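Abhydrolase domain-containing protein (Exiguobacterium antarcticum, PDB 5H3H) is an esterase of the alpha/beta hydrolase fold that probably hydrolyses ester bonds through a serine nucleophile and may also act as a perhydrolase. Local coordinates at residues B[147-150]-B[151-155]; B[158-161]-B[162-165]; B[174-177]-B[178-182]; B[221-224]-B[225-229]. All coordinates share one frame; numbering follows the deposited sequence.

In the fold
All four contacts are local ones, and they follow one another along the chain within the alpha/beta hydrolase fold. Contact 1 joins helix 139-149 to helix 153-164. Contact 2 lies at the far end of that second helix; the centres of contacts 1 and 2 are about 14 Å apart. Contact 3 belongs to helix 171-182 and meets contact 2 through F164, F165 and F177, their centres about 11 Å apart. Contact 4 leads from the loop after strand 211-217 into helix 225-234. Its V222 touches F160 and I163 of contact 2, with centres about 16 Å apart. Helices 139-149, 153-164, 171-182 and 186-198 come between strands 114-120 and 211-217. F164 is one of the residues this insertion gives to the ethaneperoxoic acid pocket.

Contact 1. Residues B[147-150]-B[151-155]; sequences EDTK and QDRPS
The R153 side chain crosses that of T149, its CD 3.9 Å from T149 OG1. This is the turn between helix 139-149 and helix 153-164, in the helical insertion of the alpha/beta hydrolase fold. A chi1 of -175°, with CG pointing away from the backbone N, carries the aliphatic part of R153 past T149. Further out the chain bends at chi3. The guanidinium group leads away from the turn, where NH2 bonds to the backbone O of V182 on helix 171-182.

The turn itself is closed by one carbonyl. D148 O accepts from two backbone donors, Q151 N at 3.1 Å and D152 N at 2.9 Å. Both bonds are fairly straight. D152 N comes nearly along the C=O axis, while Q151 N sits well above the carbonyl plane. The two donors thus share the oxygen from different directions.

Q151 folds back over E147. Its CG lies 3.5 Å from E147 O, and its amide ends near the E147 side chain. The amide and the E147 carboxylate are turned 67° apart. T149 also touches I190 of helix 186-198 and M156 of helix 153-164. D152 stands at the N-cap position of the second helix without making a capping bond. Nearby, R153 CB packs 3.7 Å from T149 O.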
loop_
_atom_site.group_PDB
_atom_site.type_symbol
_atom_site.label_atom_id
_atom_site.label_comp_id
_atom_site.label_asym_id
_atom_site.label_seq_id
_atom_site.Cartn_x
_atom_site.Cartn_y
_atom_site.Cartn_z
ATOM N N GLU B 147 7.222 -11.059 -32.063
ATOM C CA GLU B 147 7.662 -11.974 -33.131
ATOM C C GLU B 147 8.751 -11.318 -33.925
ATOM O O GLU B 147 9.765 -11.947 -34.172
ATOM C CB GLU B 147 6.495 -12.399 -34.047
ATOM C CG GLU B 147 6.489 -11.922 -35.525
ATOM C CD GLU B 147 5.077 -11.702 -36.012
ATOM O OE1 GLU B 147 4.828 -10.594 -36.530
ATOM O OE2 GLU B 147 4.214 -12.613 -35.828
ATOM N N ASP B 148 8.531 -10.049 -34.274
ATOM C CA ASP B 148 9.514 -9.216 -34.983
ATOM C C ASP B 148 10.815 -9.029 -34.163
ATOM O O ASP B 148 11.903 -9.151 -34.724
ATOM C CB ASP B 148 8.895 -7.880 -35.357
ATOM C CG ASP B 148 7.869 -8.002 -36.490
ATOM O OD1 ASP B 148 7.844 -9.083 -37.136
ATOM O OD2 ASP B 148 7.100 -7.031 -36.718
ATOM N N THR B 149 10.716 -8.763 -32.854
ATOM C CA THR B 149 11.969 -8.675 -32.060
ATOM C C THR B 149 12.784 -9.963 -32.019
ATOM O O THR B 149 14.060 -9.930 -31.968
ATOM C CB THR B 149 11.888 -7.841 -30.693
ATOM O OG1 THR B 149 12.622 -8.444 -29.586
ATOM C CG2 THR B 149 10.583 -7.335 -30.338
ATOM N N LYS B 150 12.105 -11.114 -32.126
ATOM C CA LYS B 150 12.797 -12.405 -32.160
ATOM C C LYS B 150 13.525 -12.754 -33.492
ATOM O O LYS B 150 14.264 -13.694 -33.544
ATOM C CB LYS B 150 11.892 -13.554 -31.698
ATOM C CG LYS B 150 11.885 -13.756 -30.208
ATOM C CD LYS B 150 10.485 -13.819 -29.595
ATOM C CE LYS B 150 9.641 -14.997 -30.005
ATOM N NZ LYS B 150 8.783 -15.508 -28.870
ATOM N N GLN B 151 13.368 -11.908 -34.496
ATOM C CA GLN B 151 13.913 -12.079 -35.847
ATOM C C GLN B 151 14.815 -10.972 -36.328
ATOM O O GLN B 151 15.753 -11.252 -37.052
ATOM C CB GLN B 151 12.743 -12.118 -36.787
ATOM C CG GLN B 151 11.906 -13.356 -36.540
ATOM C CD GLN B 151 10.804 -13.427 -37.549
ATOM O OE1 GLN B 151 9.861 -12.622 -37.518
ATOM N NE2 GLN B 151 10.947 -14.343 -38.492
ATOM N N ASP B 152 14.520 -9.716 -35.935
ATOM C CA ASP B 152 15.249 -8.530 -36.440
ATOM C C ASP B 152 14.839 -7.397 -35.492
ATOM O O ASP B 152 13.952 -6.630 -35.814
ATOM C CB ASP B 152 14.753 -8.224 -37.889
ATOM C CG ASP B 152 15.859 -7.886 -38.872
ATOM O OD1 ASP B 152 16.599 -8.836 -39.257
ATOM O OD2 ASP B 152 15.939 -6.717 -39.361
ATOM N N ARG B 153 15.502 -7.301 -34.335
ATOM C CA ARG B 153 15.131 -6.260 -33.340
ATOM C C ARG B 153 15.430 -4.831 -33.845
ATOM O O ARG B 153 14.585 -3.947 -33.740
ATOM C CB ARG B 153 15.724 -6.605 -31.953
ATOM C CG ARG B 153 15.310 -5.651 -30.823
ATOM C CD ARG B 153 15.757 -6.205 -29.471
ATOM N NE ARG B 153 17.209 -6.295 -29.450
ATOM C CZ ARG B 153 18.024 -5.336 -29.027
ATOM N NH1 ARG B 153 19.323 -5.533 -29.094
ATOM N NH2 ARG B 153 17.544 -4.170 -28.541
ATOM N N PRO B 154 16.589 -4.575 -34.435
ATOM C CA PRO B 154 16.739 -3.171 -34.880
ATOM C C PRO B 154 15.705 -2.725 -35.920
ATOM O O PRO B 154 15.298 -1.546 -35.915
ATOM C CB PRO B 154 18.152 -3.136 -35.463
ATOM C CG PRO B 154 18.833 -4.282 -34.871
ATOM C CD PRO B 154 17.835 -5.329 -34.497
ATOM N N SER B 155 15.277 -3.646 -36.807
ATOM C CA SER B 155 14.203 -3.280 -37.826
ATOM C C SER B 155 12.834 -3.009 -37.183
ATOM O O SER B 155 12.141 -2.035 -37.546
ATOM C CB SER B 155 14.090 -4.325 -38.921
ATOM O OG SER B 155 15.302 -4.362 -39.655
#

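Contact 2. Residues B[158-161]-B[162-165]; sequences KGFG and EIFF
The rings of F160 and F164 meet with their planes 80° apart and their centroids 5.5 Å from each other. F160 CE2 comes in at the edge of the F164 ring, in its plane, 3.5 Å from F164 CD2. Relative to the F160 ring, F164 CD2 lies obliquely. A face of the F165 ring carries F164 CD1, offset toward the rim. Both F160 and F164 have CG anti to the backbone N, with chi1 of -172° and -159°. One turn apart on helix 153-164, their rings therefore come together on the same flank.

The helix is weakly bonded here. E162 N bonds to K158 O at 3.1 Å, and I163 N bonds to F160 O at 3.1 Å. F164 N makes a weak bond to G161 O. E162 lays its chain back along the helix, with CG 3.3 Å from K158 O. Its carboxylate is 4.3 Å from the K158 ammonium, measured from OE2 to NZ, too far for a salt bridge. A water bonds to G159 O and weakly to E162 OE1. F165 N is buried here without a partner.

F164 belongs to the ethaneperoxoic acid pocket and packs edge-to-face with H248, which also lines it. F160 meets W30 edge-to-face and touches V222 in the loop after strand 211-217. F164 and F165 reach F177 of helix 171-182, and also touch helix 250-253.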
loop_
_atom_site.group_PDB
_atom_site.type_symbol
_atom_site.label_atom_id
_atom_site.label_comp_id
_atom_site.label_asym_id
_atom_site.label_seq_id
_atom_site.Cartn_x
_atom_site.Cartn_y
_atom_site.Cartn_z
ATOM N N LYS B 158 13.124 0.490 -35.663
ATOM C CA LYS B 158 12.967 1.556 -36.675
ATOM C C LYS B 158 11.457 1.751 -36.992
ATOM O O LYS B 158 10.939 2.878 -37.021
ATOM C CB LYS B 158 13.767 1.206 -37.920
ATOM C CG LYS B 158 13.748 2.273 -39.010
ATOM C CD LYS B 158 14.547 1.726 -40.215
ATOM C CE LYS B 158 14.148 2.370 -41.538
ATOM N NZ LYS B 158 14.459 3.812 -41.493
ATOM N N GLY B 159 10.754 0.642 -37.102
ATOM C CA GLY B 159 9.324 0.657 -37.303
ATOM C C GLY B 159 8.576 1.286 -36.178
ATOM O O GLY B 159 7.680 2.058 -36.403
ATOM N N PHE B 160 8.957 0.976 -34.944
ATOM C CA PHE B 160 8.344 1.617 -33.778
ATOM C C PHE B 160 8.639 3.151 -33.673
ATOM O O PHE B 160 7.745 3.978 -33.393
ATOM C CB PHE B 160 8.790 0.799 -32.540
ATOM C CG PHE B 160 8.092 1.198 -31.254
ATOM C CD1 PHE B 160 6.729 0.944 -31.080
ATOM C CD2 PHE B 160 8.804 1.776 -30.210
ATOM C CE1 PHE B 160 6.102 1.302 -29.888
ATOM C CE2 PHE B 160 8.174 2.140 -29.001
ATOM C CZ PHE B 160 6.835 1.892 -28.849
ATOM N N GLY B 161 9.886 3.545 -33.965
ATOM C CA GLY B 161 10.323 4.972 -34.079
ATOM C C GLY B 161 9.448 5.795 -35.042
ATOM O O GLY B 161 9.136 6.952 -34.776
ATOM N N GLU B 162 9.030 5.144 -36.133
ATOM C CA GLU B 162 8.172 5.751 -37.154
ATOM C C GLU B 162 6.763 6.102 -36.671
ATOM O O GLU B 162 6.160 7.062 -37.161
ATOM C CB GLU B 162 8.115 4.841 -38.421
ATOM C CG GLU B 162 9.434 4.907 -39.212
ATOM C CD GLU B 162 9.570 3.864 -40.308
ATOM O OE1 GLU B 162 9.081 2.727 -40.156
ATOM O OE2 GLU B 162 10.191 4.185 -41.334
ATOM N N ILE B 163 6.255 5.331 -35.709
ATOM C CA ILE B 163 4.933 5.555 -35.116
ATOM C C ILE B 163 5.027 6.313 -33.754
ATOM O O ILE B 163 4.035 6.580 -33.140
ATOM C CB ILE B 163 4.192 4.168 -35.077
ATOM C CG1 ILE B 163 2.758 4.347 -35.516
ATOM C CG2 ILE B 163 4.356 3.380 -33.775
ATOM C CD1 ILE B 163 1.827 3.148 -35.366
ATOM N N PHE B 164 6.232 6.714 -33.341
ATOM C CA PHE B 164 6.545 7.233 -31.985
ATOM C C PHE B 164 6.403 8.737 -31.933
ATOM O O PHE B 164 6.023 9.280 -30.904
ATOM C CB PHE B 164 7.980 6.820 -31.629
ATOM C CG PHE B 164 8.292 6.808 -30.153
ATOM C CD1 PHE B 164 8.518 7.974 -29.481
ATOM C CD2 PHE B 164 8.377 5.611 -29.457
ATOM C CE1 PHE B 164 8.804 7.940 -28.117
ATOM C CE2 PHE B 164 8.693 5.579 -28.109
ATOM C CZ PHE B 164 8.905 6.733 -27.457
ATOM N N PHE B 165 6.659 9.429 -33.047
ATOM C CA PHE B 165 6.757 10.888 -33.056
ATOM C C PHE B 165 5.795 11.420 -34.082
ATOM O O PHE B 165 5.598 10.813 -35.114
ATOM C CB PHE B 165 8.176 11.356 -33.373
ATOM C CG PHE B 165 9.196 10.954 -32.350
ATOM C CD1 PHE B 165 9.184 11.528 -31.090
ATOM C CD2 PHE B 165 10.150 9.967 -32.639
ATOM C CE1 PHE B 165 10.127 11.138 -30.111
ATOM C CE2 PHE B 165 11.079 9.577 -31.671
ATOM C CZ PHE B 165 11.063 10.168 -30.409
HETATM O O HOH W 1 6.390 1.395 -38.609
#

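Contact 3. Residues B[174-177]-B[178-182]; sequences QQWF and HNLSV
Helix 171-182, one of the helices inserted between strands 114-120 and 211-217 of the alpha/beta hydrolase fold, carries this contact, where L180 packs against W176 and F177. L180 CD1 lies over one face of the W176 indole, offset toward its rim. It makes a CH-pi contact 4.1 Å from the centroid of the six-membered ring. The other methyl, CD2, is 3.8 Å from W176 NE1, so both branches touch the indole. CD1 also meets F177 CD1 at 3.7 Å, and there the two side chains cross at about a right angle. With CG anti to its carbonyl carbon (chi1 -59°), L180 turns its branched end back toward these two rings. Replacing L180 by an alanine would probably open a gap between the rings and leave the W176 face without its methyl contact.

The backbone bonds run in ordinary helical steps. H178 N bonds to Q174 O at 2.9 Å, nearly straight at 174°, and N179 N bonds to Q175 O at 2.9 Å. L180 N reaches W176 O at 3.2 Å.

On another side of the helix Q175 bends at chi2 and brings NE2 to N179 OD1. This bond is weak, 3.2 Å long, and the two amide planes are 70° apart. H178 NE2 makes a weak bond to P154 O on helix 153-164, while its ND1 is buried without a partner. F177 and L180 both touch M36 in a loop. L180 thus joins the two rings by apolar and CH-pi contact, while the amide bond between Q175 and N179 is long and bent.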
loop_
_atom_site.group_PDB
_atom_site.type_symbol
_atom_site.label_atom_id
_atom_site.label_comp_id
_atom_site.label_asym_id
_atom_site.label_seq_id
_atom_site.Cartn_x
_atom_site.Cartn_y
_atom_site.Cartn_z
ATOM N N GLN B 174 16.965 11.309 -34.227
ATOM C CA GLN B 174 16.336 10.004 -34.362
ATOM C C GLN B 174 17.310 8.870 -34.124
ATOM O O GLN B 174 16.930 7.897 -33.501
ATOM C CB GLN B 174 15.696 9.801 -35.716
ATOM C CG GLN B 174 14.440 10.599 -35.977
ATOM C CD GLN B 174 13.843 10.310 -37.368
ATOM O OE1 GLN B 174 13.518 9.157 -37.705
ATOM N NE2 GLN B 174 13.665 11.356 -38.166
ATOM N N GLN B 175 18.557 8.976 -34.618
ATOM C CA GLN B 175 19.519 7.907 -34.440
ATOM C C GLN B 175 19.905 7.742 -32.965
ATOM O O GLN B 175 20.102 6.624 -32.468
ATOM C CB GLN B 175 20.761 8.139 -35.269
ATOM C CG GLN B 175 21.744 6.960 -35.325
ATOM C CD GLN B 175 21.219 5.714 -36.091
ATOM O OE1 GLN B 175 20.511 5.824 -37.079
ATOM N NE2 GLN B 175 21.561 4.518 -35.597
ATOM N N TRP B 176 20.078 8.862 -32.295
ATOM C CA TRP B 176 20.293 8.841 -30.864
ATOM C C TRP B 176 19.206 8.021 -30.156
ATOM O O TRP B 176 19.501 7.209 -29.280
ATOM C CB TRP B 176 20.424 10.287 -30.311
ATOM C CG TRP B 176 20.273 10.365 -28.820
ATOM C CD1 TRP B 176 21.218 10.018 -27.859
ATOM C CD2 TRP B 176 19.123 10.756 -28.117
ATOM N NE1 TRP B 176 20.688 10.148 -26.630
ATOM C CE2 TRP B 176 19.417 10.644 -26.745
ATOM C CE3 TRP B 176 17.850 11.178 -28.505
ATOM C CZ2 TRP B 176 18.464 10.940 -25.738
ATOM C CZ3 TRP B 176 16.910 11.521 -27.506
ATOM C CH2 TRP B 176 17.233 11.362 -26.123
ATOM N N PHE B 177 17.956 8.309 -30.475
ATOM C CA PHE B 177 16.829 7.709 -29.802
ATOM C C PHE B 177 16.726 6.234 -30.120
ATOM O O PHE B 177 16.515 5.408 -29.218
ATOM C CB PHE B 177 15.528 8.473 -30.058
ATOM C CG PHE B 177 14.385 7.933 -29.279
ATOM C CD1 PHE B 177 14.296 8.190 -27.905
ATOM C CD2 PHE B 177 13.447 7.114 -29.879
ATOM C CE1 PHE B 177 13.258 7.659 -27.142
ATOM C CE2 PHE B 177 12.382 6.608 -29.129
ATOM C CZ PHE B 177 12.296 6.874 -27.757
ATOM N N HIS B 178 16.908 5.912 -31.398
ATOM C CA HIS B 178 17.039 4.520 -31.829
ATOM C C HIS B 178 18.102 3.718 -31.038
ATOM O O HIS B 178 17.822 2.634 -30.493
ATOM C CB HIS B 178 17.365 4.515 -33.301
ATOM C CG HIS B 178 17.437 3.148 -33.886
ATOM N ND1 HIS B 178 18.620 2.528 -34.177
ATOM C CD2 HIS B 178 16.469 2.256 -34.186
ATOM C CE1 HIS B 178 18.384 1.329 -34.672
ATOM N NE2 HIS B 178 17.085 1.151 -34.703
ATOM N N ASN B 179 19.316 4.282 -30.929
ATOM C CA ASN B 179 20.398 3.599 -30.248
ATOM C C ASN B 179 20.137 3.384 -28.740
ATOM O O ASN B 179 20.630 2.376 -28.202
ATOM C CB ASN B 179 21.724 4.305 -30.459
ATOM C CG ASN B 179 22.266 4.152 -31.863
ATOM O OD1 ASN B 179 21.819 3.327 -32.665
ATOM N ND2 ASN B 179 23.255 4.930 -32.166
ATOM N N LEU B 180 19.320 4.262 -28.094
ATOM C CA LEU B 180 18.899 4.054 -26.705
ATOM C C LEU B 180 18.119 2.741 -26.582
ATOM O O LEU B 180 18.245 2.039 -25.599
ATOM C CB LEU B 180 17.947 5.148 -26.208
ATOM C CG LEU B 180 18.367 6.590 -26.200
ATOM C CD1 LEU B 180 17.181 7.388 -25.667
ATOM C CD2 LEU B 180 19.637 6.736 -25.385
ATOM N N SER B 181 17.315 2.413 -27.600
ATOM C CA SER B 181 16.608 1.195 -27.614
ATOM C C SER B 181 17.419 -0.000 -28.055
ATOM O O SER B 181 17.189 -1.086 -27.540
ATOM C CB SER B 181 15.314 1.307 -28.441
ATOM O OG SER B 181 14.319 2.097 -27.723
ATOM N N VAL B 182 18.386 0.173 -28.945
ATOM C CA VAL B 182 19.212 -0.974 -29.363
ATOM C C VAL B 182 20.086 -1.501 -28.218
ATOM O O VAL B 182 20.259 -2.691 -28.115
ATOM C CB VAL B 182 20.046 -0.750 -30.615
ATOM C CG1 VAL B 182 19.204 -0.194 -31.772
ATOM C CG2 VAL B 182 21.205 0.121 -30.327
#

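Contact 4. Residues B[221-224]-B[225-229]; sequences QVCP and FEFAE
P224 O accepts a 2.8 Å hydrogen bond from F227 N, an i to i+3 bond where the loop runs into helix 225-234. The donor stands above the carbonyl plane, and the N-H...O angle is 142°.

P224 CD lies over one face of the F227 ring, in a CH-pi contact 3.8 Å from the centroid. It is 16° off the ring normal and nearest to F227 CZ, at 3.6 Å. C223 meets the same ring obliquely. Its CB is 3.7 Å from F227 CD2, and its SG makes a sulfur-aromatic contact 5.2 Å from the ring centroid. F227 CG is anti to the carbonyl carbon (chi1 -73°), which turns the ring back to both residues. A serine in place of F227 would probably leave P224 CD without the ring it packs on, and the C223 side chain without its aromatic neighbour.

E226 bends at chi2 and brings OE1 to 3.5 Å from P224 CB, so the proline is touched from the helix by two side chains. Elsewhere in the helix, A228 CB lies over one face of the F225 ring, offset toward the rim.

The loop side lies close to the probable catalytic centre. S96, H248 and D220 probably form a Ser-His-Asp triad. The backbone N-H groups of V222 and C223 both bond to OD1 of D220, the presumed triad aspartate, and the C223 side chain touches S96 and F127 of the ligand pocket. V222 packs on I163 of helix 153-164. C223 O bonds to H216 of strand 211-217, and A228 rests on I214 and H216 of the same strand.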
loop_
_atom_site.group_PDB
_atom_site.type_symbol
_atom_site.label_atom_id
_atom_site.label_comp_id
_atom_site.label_asym_id
_atom_site.label_seq_id
_atom_site.Cartn_x
_atom_site.Cartn_y
_atom_site.Cartn_z
ATOM N N GLN B 221 0.079 7.332 -31.469
ATOM C CA GLN B 221 -0.331 6.128 -32.152
ATOM C C GLN B 221 0.032 4.905 -31.324
ATOM O O GLN B 221 -0.380 3.799 -31.615
ATOM C CB GLN B 221 0.328 6.063 -33.542
ATOM C CG GLN B 221 0.124 7.340 -34.350
ATOM C CD GLN B 221 0.554 7.251 -35.810
ATOM O OE1 GLN B 221 1.197 6.307 -36.231
ATOM N NE2 GLN B 221 0.193 8.246 -36.582
ATOM N N VAL B 222 0.855 5.098 -30.302
ATOM C CA VAL B 222 1.344 3.997 -29.487
ATOM C C VAL B 222 0.385 3.688 -28.301
ATOM O O VAL B 222 -0.043 2.537 -28.129
ATOM C CB VAL B 222 2.753 4.349 -28.976
ATOM C CG1 VAL B 222 3.246 3.279 -28.029
ATOM C CG2 VAL B 222 3.722 4.487 -30.159
ATOM N N CYS B 223 0.161 4.728 -27.477
ATOM C CA CYS B 223 -0.836 4.805 -26.453
ATOM C C CYS B 223 -1.868 5.857 -26.878
ATOM O O CYS B 223 -1.662 7.057 -26.770
ATOM C CB CYS B 223 -0.227 5.219 -25.115
ATOM S SG CYS B 223 0.887 3.992 -24.462
ATOM N N PRO B 224 -3.016 5.405 -27.339
ATOM C CA PRO B 224 -3.956 6.359 -27.852
ATOM C C PRO B 224 -4.481 7.336 -26.781
ATOM O O PRO B 224 -4.651 7.005 -25.546
ATOM C CB PRO B 224 -5.101 5.497 -28.428
ATOM C CG PRO B 224 -4.754 4.090 -28.203
ATOM C CD PRO B 224 -3.426 3.997 -27.499
ATOM N N PHE B 225 -4.746 8.531 -27.244
ATOM C CA PHE B 225 -5.231 9.568 -26.354
ATOM C C PHE B 225 -6.406 9.150 -25.464
ATOM O O PHE B 225 -6.503 9.651 -24.304
ATOM C CB PHE B 225 -5.586 10.799 -27.133
ATOM C CG PHE B 225 -5.964 11.940 -26.257
ATOM C CD1 PHE B 225 -4.981 12.686 -25.614
ATOM C CD2 PHE B 225 -7.309 12.270 -26.048
ATOM C CE1 PHE B 225 -5.335 13.745 -24.774
ATOM C CE2 PHE B 225 -7.666 13.354 -25.223
ATOM C CZ PHE B 225 -6.679 14.059 -24.563
ATOM N N GLU B 226 -7.274 8.245 -25.976
ATOM C CA GLU B 226 -8.361 7.680 -25.181
ATOM C C GLU B 226 -7.893 7.093 -23.815
ATOM O O GLU B 226 -8.633 7.190 -22.804
ATOM C CB GLU B 226 -9.177 6.656 -25.963
ATOM C CG GLU B 226 -10.017 7.271 -27.081
ATOM C CD GLU B 226 -9.371 7.241 -28.456
ATOM O OE1 GLU B 226 -8.117 7.214 -28.574
ATOM O OE2 GLU B 226 -10.145 7.233 -29.439
ATOM N N PHE B 227 -6.693 6.508 -23.772
ATOM C CA PHE B 227 -6.132 6.055 -22.452
ATOM C C PHE B 227 -6.115 7.219 -21.449
ATOM O O PHE B 227 -6.436 7.041 -20.254
ATOM C CB PHE B 227 -4.686 5.597 -22.586
ATOM C CG PHE B 227 -4.459 4.255 -23.273
ATOM C CD1 PHE B 227 -5.454 3.554 -23.940
ATOM C CD2 PHE B 227 -3.159 3.746 -23.307
ATOM C CE1 PHE B 227 -5.168 2.357 -24.586
ATOM C CE2 PHE B 227 -2.861 2.530 -23.947
ATOM C CZ PHE B 227 -3.877 1.838 -24.598
ATOM N N ALA B 228 -5.745 8.416 -21.919
ATOM C CA ALA B 228 -5.673 9.598 -21.053
ATOM C C ALA B 228 -7.032 9.991 -20.503
ATOM O O ALA B 228 -7.164 10.304 -19.348
ATOM C CB ALA B 228 -5.050 10.790 -21.772
ATOM N N GLU B 229 -8.050 9.980 -21.360
ATOM C CA GLU B 229 -9.419 10.213 -20.902
ATOM C C GLU B 229 -9.828 9.234 -19.807
ATOM O O GLU B 229 -10.448 9.604 -18.823
ATOM C CB GLU B 229 -10.374 10.189 -22.112
ATOM C CG GLU B 229 -10.232 11.460 -22.948
ATOM C CD GLU B 229 -10.957 11.463 -24.304
ATOM O OE1 GLU B 229 -11.375 10.392 -24.796
ATOM O OE2 GLU B 229 -11.072 12.555 -24.896
#